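Local coordinates for protein P47 (Clostridium botulinum, PDB 6EKT) that may belong to a toxin complex that shields botulinum neurotoxin in the host gut, and has a fold resembling tubular lipid-binding (TULIP) proteins, at residues N267-I272 against G279-N284. Residues are numbered along the deposited sequence; the frame is centred on the assembly and turned at random.
Sequences NNFEVI and GRIVNN
N284 reaches the end of the 3-10 segment at 267-268 and grips it twice. Its side-chain ND2 donates to N267 O at 2.9 Å, and its backbone N donates to N268 O. The first acceptor lies in the plane of the N284 amide. The second bond meets its carbonyl from above the plane. With chi1 at 58°, CG of N284 sits between its backbone N and carbonyl carbon, which turns the amide toward N267 O. The E270 side chain crosses that of N284 at a slant, OE1 3.4 Å from N284 CB. The E270 carboxylate plane is turned 71° from the N284 amide plane.

Beyond this point the segments form an antiparallel beta hairpin at the edge of a large antiparallel sheet, 279-288 pairing next with strand 297-311. The protein is elongated, with a middle beta-sheet wrapped around a long helix, as in TULIP proteins. E270 with V282 and I272 with R280 are the hydrogen-bonded pairs, each closed by two backbone bonds. F269 with N283 and V271 with I281 are non-hydrogen-bonded pairs.

On the face of E270, I272, R280 and V282, the side chain of I272 crosses that of V282 at about a right angle. I272 CG1 meets V282 CG2 at 3.7 Å. R280 runs alongside I272, pointing the same way. I272 CB lies over one face of the R280 guanidinium, toward its rim, and R280 NH2 lies 4.0 Å from I272 CG2.

V271 and I281 share the other face. V271 CG2 touches I281 CG1 at 3.8 Å, and L248 of helix 244-252 packs on both residues. F269 CB approaches I281 CG2 at 4.1 Å, while V282 O lies at the edge of the F269 ring. F306 meets that ring edge-to-face. N283 OD1 accepts a hydrogen bond from F306 N of strand 297-311.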
loop_
_atom_site.group_PDB
_atom_site.type_symbol
_atom_site.label_atom_id
_atom_site.label_comp_id
_atom_site.label_asym_id
_atom_site.label_seq_id
_atom_site.Cartn_x
_atom_site.Cartn_y
_atom_site.Cartn_z
ATOM N N ASN A 267 -13.134 14.531 -16.649
ATOM C CA ASN A 267 -14.480 14.945 -16.223
ATOM C C ASN A 267 -15.630 14.189 -16.937
ATOM O O ASN A 267 -16.773 14.222 -16.470
ATOM C CB ASN A 267 -14.642 16.465 -16.379
ATOM C CG ASN A 267 -14.656 16.897 -17.832
ATOM O OD1 ASN A 267 -13.672 16.731 -18.561
ATOM N ND2 ASN A 267 -15.788 17.421 -18.274
ATOM N N ASN A 268 -15.318 13.509 -18.049
ATOM C CA ASN A 268 -16.293 12.675 -18.772
ATOM C C ASN A 268 -16.494 11.299 -18.167
ATOM O O ASN A 268 -17.342 10.526 -18.631
ATOM C CB ASN A 268 -15.889 12.530 -20.250
ATOM C CG ASN A 268 -15.948 13.851 -20.991
ATOM O OD1 ASN A 268 -14.922 14.470 -21.273
ATOM N ND2 ASN A 268 -17.157 14.314 -21.263
ATOM N N PHE A 269 -15.725 10.985 -17.120
ATOM C CA PHE A 269 -15.756 9.659 -16.533
ATOM C C PHE A 269 -15.853 9.748 -15.013
ATOM O O PHE A 269 -15.615 10.809 -14.437
ATOM C CB PHE A 269 -14.484 8.880 -16.892
ATOM C CG PHE A 269 -14.197 8.804 -18.372
ATOM C CD1 PHE A 269 -13.429 9.804 -19.013
ATOM C CD2 PHE A 269 -14.664 7.728 -19.127
ATOM C CE1 PHE A 269 -13.139 9.735 -20.380
ATOM C CE2 PHE A 269 -14.371 7.653 -20.501
ATOM C CZ PHE A 269 -13.610 8.650 -21.124
ATOM N N GLU A 270 -16.182 8.619 -14.388
ATOM C CA GLU A 270 -16.246 8.510 -12.936
ATOM C C GLU A 270 -16.129 7.049 -12.511
ATOM O O GLU A 270 -16.416 6.137 -13.295
ATOM C CB GLU A 270 -17.560 9.124 -12.407
ATOM C CG GLU A 270 -18.800 8.281 -12.655
ATOM C CD GLU A 270 -20.081 8.999 -12.285
ATOM O OE1 GLU A 270 -20.603 9.725 -13.137
ATOM O OE2 GLU A 270 -20.569 8.839 -11.145
ATOM N N VAL A 271 -15.746 6.847 -11.246
ATOM C CA VAL A 271 -15.679 5.527 -10.655
ATOM C C VAL A 271 -17.010 5.193 -9.980
ATOM O O VAL A 271 -17.492 5.946 -9.135
ATOM C CB VAL A 271 -14.525 5.433 -9.609
ATOM C CG1 VAL A 271 -14.617 4.133 -8.826
ATOM C CG2 VAL A 271 -13.174 5.542 -10.302
ATOM N N ILE A 272 -17.604 4.068 -10.369
ATOM C CA ILE A 272 -18.743 3.507 -9.652
ATOM C C ILE A 272 -18.179 2.538 -8.605
ATOM O O ILE A 272 -17.465 1.590 -8.950
ATOM C CB ILE A 272 -19.697 2.759 -10.624
ATOM C CG1 ILE A 272 -20.086 3.652 -11.818
ATOM C CG2 ILE A 272 -20.901 2.153 -9.894
ATOM C CD1 ILE A 272 -20.919 4.894 -11.511
ATOM N N GLY A 279 -14.230 -1.059 -7.508
ATOM C CA GLY A 279 -15.093 -0.274 -8.381
ATOM C C GLY A 279 -14.844 -0.516 -9.849
ATOM O O GLY A 279 -14.063 -1.394 -10.231
ATOM N N ARG A 280 -15.502 0.293 -10.665
ATOM C CA ARG A 280 -15.316 0.263 -12.121
ATOM C C ARG A 280 -15.528 1.672 -12.661
ATOM O O ARG A 280 -16.026 2.532 -11.949
ATOM C CB ARG A 280 -16.277 -0.748 -12.781
ATOM C CG ARG A 280 -17.731 -0.487 -12.482
ATOM C CD ARG A 280 -18.615 -1.707 -12.748
ATOM N NE ARG A 280 -19.990 -1.328 -12.449
ATOM C CZ ARG A 280 -20.787 -0.652 -13.274
ATOM N NH1 ARG A 280 -20.380 -0.312 -14.498
ATOM N NH2 ARG A 280 -22.012 -0.332 -12.872
ATOM N N ILE A 281 -15.143 1.894 -13.916
ATOM C CA ILE A 281 -15.172 3.226 -14.501
ATOM C C ILE A 281 -16.209 3.241 -15.622
ATOM O O ILE A 281 -16.342 2.270 -16.383
ATOM C CB ILE A 281 -13.765 3.697 -14.991
ATOM C CG1 ILE A 281 -12.856 4.036 -13.785
ATOM C CG2 ILE A 281 -13.889 4.921 -15.907
ATOM C CD1 ILE A 281 -11.394 4.324 -14.104
ATOM N N VAL A 282 -16.978 4.324 -15.663
ATOM C CA VAL A 282 -17.966 4.549 -16.723
ATOM C C VAL A 282 -17.844 5.990 -17.214
ATOM O O VAL A 282 -17.332 6.852 -16.503
ATOM C CB VAL A 282 -19.413 4.287 -16.256
ATOM C CG1 VAL A 282 -19.634 2.805 -15.915
ATOM C CG2 VAL A 282 -19.828 5.221 -15.110
ATOM N N ASN A 283 -18.324 6.258 -18.433
ATOM C CA ASN A 283 -18.517 7.629 -18.858
ATOM C C ASN A 283 -19.803 8.167 -18.211
ATOM O O ASN A 283 -20.712 7.397 -17.846
ATOM C CB ASN A 283 -18.605 7.729 -20.407
ATOM C CG ASN A 283 -19.831 7.008 -20.978
ATOM O OD1 ASN A 283 -20.112 5.871 -20.614
ATOM N ND2 ASN A 283 -20.563 7.674 -21.891
ATOM N N ASN A 284 -19.864 9.486 -18.071
ATOM C CA ASN A 284 -21.052 10.177 -17.543
ATOM C C ASN A 284 -21.712 11.084 -18.593
ATOM O O ASN A 284 -22.654 11.829 -18.285
ATOM C CB ASN A 284 -20.665 10.986 -16.298
ATOM C CG ASN A 284 -19.567 12.015 -16.565
ATOM O OD1 ASN A 284 -19.433 12.531 -17.667
ATOM N ND2 ASN A 284 -18.790 12.338 -15.529
#